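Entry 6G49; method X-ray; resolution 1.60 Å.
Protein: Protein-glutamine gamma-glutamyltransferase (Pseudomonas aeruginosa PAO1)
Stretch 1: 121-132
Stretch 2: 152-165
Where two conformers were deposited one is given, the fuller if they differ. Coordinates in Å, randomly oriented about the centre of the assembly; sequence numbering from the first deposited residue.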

ATOM      1  N   LEU A 121      -3.786   3.909  12.710  1.00 21.17           N
ATOM      2  CA  LEU A 121      -3.333   5.290  12.574  1.00 19.30           C
ATOM      3  C   LEU A 121      -2.526   5.382  11.280  1.00 20.05           C
ATOM      4  O   LEU A 121      -1.734   4.484  10.917  1.00 24.95           O
ATOM      5  CB  LEU A 121      -2.477   5.673  13.776  1.00 19.87           C
ATOM      6  CG  LEU A 121      -3.149   5.633  15.150  1.00 23.37           C
ATOM      7  CD1 LEU A 121      -2.319   6.407  16.160  1.00 25.55           C
ATOM      8  CD2 LEU A 121      -4.571   6.092  15.133  1.00 25.97           C
ATOM      9  N   PHE A 122      -2.710   6.488  10.584  1.00 17.71           N
ATOM     10  CA  PHE A 122      -2.029   6.702   9.325  1.00 18.24           C
ATOM     11  C   PHE A 122      -0.647   7.310   9.571  1.00 19.72           C
ATOM     12  O   PHE A 122      -0.514   8.260  10.369  1.00 21.35           O
ATOM     13  CB  PHE A 122      -2.857   7.632   8.448  1.00 19.36           C
ATOM     14  CG  PHE A 122      -4.310   7.279   8.365  1.00 18.94           C
ATOM     15  CD1 PHE A 122      -4.696   6.010   7.975  1.00 20.66           C
ATOM     16  CD2 PHE A 122      -5.296   8.169   8.777  1.00 20.55           C
ATOM     17  CE1 PHE A 122      -6.019   5.647   8.000  1.00 20.08           C
ATOM     18  CE2 PHE A 122      -6.625   7.824   8.664  1.00 20.72           C
ATOM     19  CZ  PHE A 122      -6.990   6.562   8.264  1.00 20.65           C
ATOM     20  N   ALA A 123       0.379   6.835   8.873  1.00 17.60           N
ATOM     21  CA  ALA A 123       1.713   7.385   9.054  1.00 17.09           C
ATOM     22  C   ALA A 123       2.617   6.908   7.935  1.00 20.31           C
ATOM     23  O   ALA A 123       2.450   5.782   7.427  1.00 19.01           O
ATOM     24  CB  ALA A 123       2.292   6.936  10.382  1.00 19.21           C
ATOM     25  N   LEU A 124       3.651   7.695   7.637  1.00 18.80           N
ATOM     26  CA  LEU A 124       4.719   7.246   6.734  1.00 18.17           C
ATOM     27  C   LEU A 124       5.495   6.113   7.409  1.00 19.25           C
ATOM     28  O   LEU A 124       5.793   6.113   8.602  1.00 21.19           O
ATOM     29  CB  LEU A 124       5.691   8.392   6.444  1.00 20.11           C
ATOM     30  CG  LEU A 124       5.105   9.702   5.943  1.00 20.90           C
ATOM     31  CD1 LEU A 124       6.219  10.727   5.861  1.00 24.12           C
ATOM     32  CD2 LEU A 124       4.422   9.565   4.567  1.00 19.13           C
ATOM     33  N   ASP A 125       5.814   5.089   6.609  1.00 22.54           N
ATOM     34  CA  ASP A 125       6.622   3.962   7.091  0.50 21.67           C
ATOM     35  C   ASP A 125       8.044   4.476   7.384  1.00 23.48           C
ATOM     36  O   ASP A 125       8.486   5.434   6.779  1.00 22.91           O
ATOM     37  CB  ASP A 125       6.619   2.856   6.014  0.50 22.36           C
ATOM     38  CG  ASP A 125       6.905   1.445   6.483  0.50 20.84           C
ATOM     39  OD1 ASP A 125       6.481   1.093   7.578  0.50 20.66           O
ATOM     40  OD2 ASP A 125       7.524   0.688   5.688  0.50 25.85           O
ATOM     41  N   VAL A 126       8.764   3.881   8.380  1.00 22.33           N
ATOM     42  CA  VAL A 126       8.292   3.090   9.477  1.00 21.80           C
ATOM     43  C   VAL A 126       8.017   4.077  10.622  1.00 23.18           C
ATOM     44  O   VAL A 126       8.905   4.893  10.969  1.00 24.02           O
ATOM     45  CB  VAL A 126       9.335   2.053   9.916  1.00 24.65           C
ATOM     46  CG1 VAL A 126       8.957   1.414  11.230  1.00 23.81           C
ATOM     47  CG2 VAL A 126       9.507   0.984   8.847  1.00 24.10           C
ATOM     48  N   ALA A 127       6.844   3.964  11.219  1.00 20.18           N
ATOM     49  CA  ALA A 127       6.364   4.969  12.150  1.00 20.61           C
ATOM     50  C   ALA A 127       6.491   4.520  13.601  1.00 22.08           C
ATOM     51  O   ALA A 127       6.320   3.361  13.976  1.00 23.67           O
ATOM     52  CB  ALA A 127       4.921   5.316  11.895  1.00 22.91           C
ATOM     53  N   GLN A 128       6.702   5.550  14.452  1.00 22.63           N
ATOM     54  CA  GLN A 128       6.543   5.505  15.906  1.00 22.50           C
ATOM     55  C   GLN A 128       5.650   6.682  16.341  1.00 21.78           C
ATOM     56  O   GLN A 128       5.709   7.736  15.686  1.00 25.80           O
ATOM     57  CB  GLN A 128       7.905   5.635  16.604  1.00 26.53           C
ATOM     58  CG  GLN A 128       8.914   4.618  16.129  1.00 28.47           C
ATOM     59  CD  GLN A 128       8.715   3.267  16.745  1.00 37.33           C
ATOM     60  OE1 GLN A 128       9.442   2.939  17.685  1.00 38.00           O
ATOM     61  NE2 GLN A 128       7.776   2.463  16.204  1.00 32.49           N
ATOM     62  N   THR A 129       4.805   6.508  17.364  1.00 23.62           N
ATOM     63  CA  THR A 129       3.917   7.589  17.784  1.00 23.77           C
ATOM     64  C   THR A 129       4.057   7.745  19.293  1.00 26.57           C
ATOM     65  O   THR A 129       4.644   6.898  19.972  1.00 25.72           O
ATOM     66  CB  THR A 129       2.429   7.371  17.451  1.00 24.37           C
ATOM     67  OG1 THR A 129       1.845   6.490  18.409  1.00 26.25           O
ATOM     68  CG2 THR A 129       2.246   6.830  16.042  1.00 26.78           C
ATOM     69  N   ASP A 130       3.453   8.817  19.784  1.00 27.43           N
ATOM     70  CA  ASP A 130       3.350   9.055  21.220  1.00 28.79           C
ATOM     71  C   ASP A 130       2.079   8.458  21.840  1.00 32.33           C
ATOM     72  O   ASP A 130       1.713   8.801  22.984  1.00 30.16           O
ATOM     73  CB  ASP A 130       3.386  10.565  21.475  1.00 27.94           C
ATOM     74  CG  ASP A 130       2.159  11.328  20.982  1.00 31.78           C
ATOM     75  OD1 ASP A 130       1.423  10.871  20.055  1.00 26.40           O
ATOM     76  OD2 ASP A 130       1.902  12.425  21.516  1.00 31.20           O
ATOM     77  N   GLN A 131       1.331   7.643  21.101  1.00 24.93           N
ATOM     78  CA  GLN A 131       0.086   7.075  21.557  1.00 24.49           C
ATOM     79  C   GLN A 131       0.393   5.757  22.266  1.00 29.19           C
ATOM     80  O   GLN A 131       0.860   4.811  21.621  1.00 28.29           O
ATOM     81  CB  GLN A 131      -0.888   6.888  20.399  1.00 26.95           C
ATOM     82  CG  GLN A 131      -1.254   8.176  19.688  1.00 27.86           C
ATOM     83  CD  GLN A 131      -1.875   9.202  20.598  1.00 32.14           C
ATOM     84  OE1 GLN A 131      -1.239  10.233  20.919  1.00 30.24           O
ATOM     85  NE2 GLN A 131      -3.101   8.934  21.008  1.00 24.85           N
ATOM     86  N   THR A 132       0.085   5.671  23.586  1.00 27.37           N
ATOM     87  CA  THR A 132       0.479   4.486  24.383  1.00 30.10           C
ATOM     88  C   THR A 132      -0.504   3.327  24.145  1.00 30.14           C
ATOM     89  O   THR A 132      -0.191   2.176  24.472  1.00 33.53           O
ATOM     90  CB  THR A 132       0.658   4.855  25.868  1.00 32.45           C
ATOM     91  OG1 THR A 132      -0.624   5.209  26.356  1.00 35.86           O
ATOM     92  CG2 THR A 132       1.585   6.025  26.072  1.00 36.00           C
ATOM     93  N   LEU A 152      -8.683  12.647  16.645  1.00 22.24           N
ATOM     94  CA  LEU A 152      -7.568  12.230  17.377  1.00 20.96           C
ATOM     95  C   LEU A 152      -6.315  12.978  16.911  1.00 24.01           C
ATOM     96  O   LEU A 152      -5.937  12.918  15.738  1.00 21.77           O
ATOM     97  CB  LEU A 152      -7.357  10.721  17.201  1.00 22.23           C
ATOM     98  CG  LEU A 152      -6.160  10.141  17.933  1.00 23.95           C
ATOM     99  CD1 LEU A 152      -6.351  10.219  19.444  1.00 28.80           C
ATOM    100  CD2 LEU A 152      -5.923   8.690  17.503  1.00 26.29           C
ATOM    101  N   PHE A 153      -5.639  13.647  17.865  1.00 23.71           N
ATOM    102  CA  PHE A 153      -4.317  14.258  17.585  1.00 22.61           C
ATOM    103  C   PHE A 153      -3.233  13.286  18.036  1.00 20.25           C
ATOM    104  O   PHE A 153      -3.280  12.683  19.122  1.00 23.37           O
ATOM    105  CB  PHE A 153      -4.219  15.571  18.383  1.00 22.76           C
ATOM    106  CG  PHE A 153      -2.919  16.287  18.191  1.00 22.48           C
ATOM    107  CD1 PHE A 153      -1.823  15.925  18.933  1.00 24.80           C
ATOM    108  CD2 PHE A 153      -2.851  17.366  17.349  1.00 29.02           C
ATOM    109  CE1 PHE A 153      -0.635  16.596  18.776  1.00 26.47           C
ATOM    110  CE2 PHE A 153      -1.663  18.079  17.242  1.00 29.95           C
ATOM    111  CZ  PHE A 153      -0.560  17.622  17.898  1.00 24.75           C
ATOM    112  N   TYR A 154      -2.186  13.129  17.223  1.00 21.42           N
ATOM    113  CA  TYR A 154      -1.070  12.322  17.615  1.00 20.65           C
ATOM    114  C   TYR A 154       0.193  12.807  16.936  1.00 19.79           C
ATOM    115  O   TYR A 154       0.152  13.484  15.909  1.00 22.59           O
ATOM    116  CB  TYR A 154      -1.295  10.822  17.355  1.00 22.83           C
ATOM    117  CG  TYR A 154      -1.582  10.406  15.938  1.00 20.42           C
ATOM    118  CD1 TYR A 154      -2.868  10.395  15.468  1.00 22.15           C
ATOM    119  CD2 TYR A 154      -0.582   9.892  15.112  1.00 21.11           C
ATOM    120  CE1 TYR A 154      -3.143  10.020  14.158  1.00 23.40           C
ATOM    121  CE2 TYR A 154      -0.856   9.469  13.818  1.00 21.09           C
ATOM    122  CZ  TYR A 154      -2.153   9.490  13.345  1.00 20.73           C
ATOM    123  OH  TYR A 154      -2.497   9.108  12.069  1.00 22.02           O
ATOM    124  N   ARG A 155       1.310  12.502  17.582  1.00 19.99           N
ATOM    125  CA  ARG A 155       2.637  12.906  17.149  1.00 21.22           C
ATOM    126  C   ARG A 155       3.369  11.697  16.618  1.00 22.12           C
ATOM    127  O   ARG A 155       3.279  10.633  17.181  1.00 24.01           O
ATOM    128  CB  ARG A 155       3.385  13.562  18.308  1.00 27.01           C
ATOM    129  CG  ARG A 155       2.560  14.623  19.017  1.00 35.48           C
ATOM    130  CD  ARG A 155       3.390  15.406  20.018  1.00 43.95           C
ATOM    131  NE  ARG A 155       4.652  15.795  19.419  1.00 54.93           N
ATOM    132  CZ  ARG A 155       4.915  17.003  18.939  1.00 72.29           C
ATOM    133  NH1 ARG A 155       4.008  17.969  19.009  1.00 70.91           N
ATOM    134  NH2 ARG A 155       6.097  17.248  18.399  1.00 80.04           N
ATOM    135  N   VAL A 156       4.098  11.889  15.532  1.00 21.14           N
ATOM    136  CA  VAL A 156       4.763  10.792  14.813  1.00 22.29           C
ATOM    137  C   VAL A 156       6.231  11.145  14.538  1.00 22.51           C
ATOM    138  O   VAL A 156       6.514  12.277  14.153  1.00 23.11           O
ATOM    139  CB  VAL A 156       4.056  10.493  13.484  1.00 21.90           C
ATOM    140  CG1 VAL A 156       4.648   9.263  12.802  1.00 21.42           C
ATOM    141  CG2 VAL A 156       2.531  10.362  13.679  1.00 21.72           C
ATOM    142  N   SER A 157       7.069  10.097  14.551  1.00 21.20           N
ATOM    143  CA  SER A 157       8.369  10.057  13.951  1.00 22.10           C
ATOM    144  C   SER A 157       8.404   8.874  12.976  1.00 21.02           C
ATOM    145  O   SER A 157       8.056   7.772  13.377  1.00 21.93           O
ATOM    146  CB  SER A 157       9.461   9.862  14.991  1.00 27.49           C
ATOM    147  OG  SER A 157       9.617  11.043  15.773  1.00 27.33           O
ATOM    148  N   SER A 158       8.856   9.132  11.759  1.00 20.78           N
ATOM    149  CA  SER A 158       8.988   8.059  10.733  1.00 21.17           C
ATOM    150  C   SER A 158      10.430   8.022  10.211  1.00 23.89           C
ATOM    151  O   SER A 158      11.041   9.053   9.960  1.00 24.59           O
ATOM    152  CB  SER A 158       8.031   8.338   9.615  1.00 21.15           C
ATOM    153  OG  SER A 158       6.680   8.167  10.022  1.00 21.14           O
ATOM    154  N   TRP A 159      10.857   6.804   9.853  1.00 23.17           N
ATOM    155  CA  TRP A 159      12.130   6.526   9.208  1.00 23.54           C
ATOM    156  C   TRP A 159      11.875   5.833   7.879  1.00 22.94           C
ATOM    157  O   TRP A 159      11.774   4.598   7.838  1.00 22.15           O
ATOM    158  CB  TRP A 159      12.944   5.602  10.109  1.00 27.81           C
ATOM    159  CG  TRP A 159      13.540   6.304  11.290  1.00 27.59           C
ATOM    160  CD1 TRP A 159      14.815   6.804  11.384  1.00 30.09           C
ATOM    161  CD2 TRP A 159      12.892   6.600  12.539  1.00 27.40           C
ATOM    162  NE1 TRP A 159      14.981   7.433  12.590  1.00 31.76           N
ATOM    163  CE2 TRP A 159      13.842   7.284  13.342  1.00 30.88           C
ATOM    164  CE3 TRP A 159      11.640   6.312  13.097  1.00 27.59           C
ATOM    165  CZ2 TRP A 159      13.541   7.710  14.635  1.00 31.22           C
ATOM    166  CZ3 TRP A 159      11.342   6.749  14.378  1.00 29.25           C
ATOM    167  CH2 TRP A 159      12.277   7.463  15.121  1.00 28.26           C
ATOM    168  N   PRO A 160      11.704   6.589   6.790  1.00 24.32           N
ATOM    169  CA  PRO A 160      11.308   6.006   5.516  1.00 23.27           C
ATOM    170  C   PRO A 160      12.365   5.027   4.969  1.00 25.15           C
ATOM    171  O   PRO A 160      12.025   4.162   4.160  1.00 25.88           O
ATOM    172  CB  PRO A 160      11.184   7.218   4.602  1.00 26.95           C
ATOM    173  CG  PRO A 160      10.798   8.334   5.556  1.00 29.94           C
ATOM    174  CD  PRO A 160      11.674   8.066   6.767  1.00 25.59           C
ATOM    175  N   GLN A 161      13.622   5.221   5.375  1.00 25.76           N
ATOM    176  CA  GLN A 161      14.768   4.359   4.893  1.00 25.64           C
ATOM    177  C   GLN A 161      15.052   3.207   5.843  1.00 28.38           C
ATOM    178  O   GLN A 161      16.049   2.499   5.663  1.00 27.07           O
ATOM    179  CB  GLN A 161      16.005   5.237   4.696  1.00 29.24           C
ATOM    180  CG  GLN A 161      15.795   6.246   3.596  1.00 34.47           C
ATOM    181  CD  GLN A 161      17.017   7.088   3.309  1.00 43.45           C
ATOM    182  OE1 GLN A 161      18.126   6.790   3.735  1.00 45.68           O
ATOM    183  NE2 GLN A 161      16.800   8.148   2.563  1.00 43.89           N
ATOM    184  N   ALA A 162      14.200   2.982   6.856  1.00 23.99           N
ATOM    185  CA  ALA A 162      14.429   1.923   7.824  1.00 25.68           C
ATOM    186  C   ALA A 162      14.556   0.579   7.104  1.00 29.34           C
ATOM    187  O   ALA A 162      13.935   0.359   6.070  1.00 24.92           O
ATOM    188  CB  ALA A 162      13.306   1.846   8.827  1.00 28.14           C
ATOM    189  N   LEU A 163      15.453  -0.281   7.606  1.00 27.02           N
ATOM    190  CA  LEU A 163      15.559  -1.667   7.106  1.00 24.74           C
ATOM    191  C   LEU A 163      14.479  -2.494   7.791  1.00 27.03           C
ATOM    192  O   LEU A 163      14.371  -2.516   8.999  1.00 27.52           O
ATOM    193  CB  LEU A 163      16.962  -2.177   7.444  1.00 26.98           C
ATOM    194  CG  LEU A 163      17.282  -3.607   7.049  1.00 30.06           C
ATOM    195  CD1 LEU A 163      17.196  -3.776   5.554  1.00 31.69           C
ATOM    196  CD2 LEU A 163      18.698  -3.960   7.532  1.00 36.07           C
ATOM    197  N   ARG A 164      13.664  -3.148   6.980  1.00 25.37           N
ATOM    198  CA  ARG A 164      12.558  -3.922   7.490  1.00 23.68           C
ATOM    199  C   ARG A 164      12.653  -5.419   7.306  1.00 23.71           C
ATOM    200  O   ARG A 164      12.627  -5.919   6.200  1.00 24.28           O
ATOM    201  CB  ARG A 164      11.262  -3.431   6.858  1.00 27.50           C
ATOM    202  CG  ARG A 164      11.110  -1.929   6.877  1.00 31.18           C
ATOM    203  CD  ARG A 164       9.721  -1.525   6.459  1.00 40.72           C
ATOM    204  NE  ARG A 164       9.626  -1.348   5.022  1.00 35.25           N
ATOM    205  CZ  ARG A 164       8.604  -1.766   4.303  1.00 33.27           C
ATOM    206  NH1 ARG A 164       7.611  -2.387   4.913  1.00 36.15           N
ATOM    207  NH2 ARG A 164       8.579  -1.574   2.991  1.00 29.63           N
ATOM    208  N   GLU A 165      12.754  -6.112   8.428  1.00 25.69           N
ATOM    209  CA  GLU A 165      12.772  -7.551   8.467  1.00 28.02           C
ATOM    210  C   GLU A 165      13.803  -8.141   7.489  1.00 30.13           C
ATOM    211  O   GLU A 165      13.461  -8.930   6.608  1.00 29.17           O
ATOM    212  CB  GLU A 165      11.357  -8.082   8.197  1.00 29.17           C
ATOM    213  CG  GLU A 165      10.908  -9.090   9.181  1.00 33.11           C
ATOM    214  CD  GLU A 165       9.607  -9.832   8.925  1.00 40.88           C
ATOM    215  OE1 GLU A 165       8.737  -9.351   8.139  1.00 25.78           O
ATOM    216  OE2 GLU A 165       9.474 -10.906   9.525  1.00 33.02           O
TER

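Strand 152-158 runs antiparallel to strand 127-129, their N-to-C directions 150° apart. L152 opens the contact with a methyl-methyl touch, its CD2 lying 3.8 Å from CD2 of L121.

Y154 buries the most surface in this interface. L121 CD1 sits over one face of its ring, 3.9 Å from the centroid, a CH-pi contact. At the ring's edge, Y154 OH donates a hydrogen bond to F122 O (2.7 Å), so the buried hydroxyl is not left unpaired.

R155 meets D130 through its backbone. R155 N donates to D130 OD1 (3.0 Å), and D130 N donates to R155 O (3.2 Å). V156 shares a sheet face with A127 and T129; its CG1 lies 4.1 Å from the CB atoms of both A123 and A127.

S157 and Q128 form the hydrogen-bonded pair: Q128 N to S157 O is 2.8 Å, S157 N to Q128 O 3.0 Å. S158 OG reaches past the strand end to donate to L124 O (2.6 Å).

W159 and V126 continue the ladder, W159 N to V126 O at 3.0 Å and V126 N to W159 O at 3.1 Å. The cis peptide precedes V126. A type I turn, W159 to A162, follows. Finally, R164 NE lies 3.0 Å from D125 OD2. This salt bridge is purely electrostatic, because the oxygen lies over the guanidinium face.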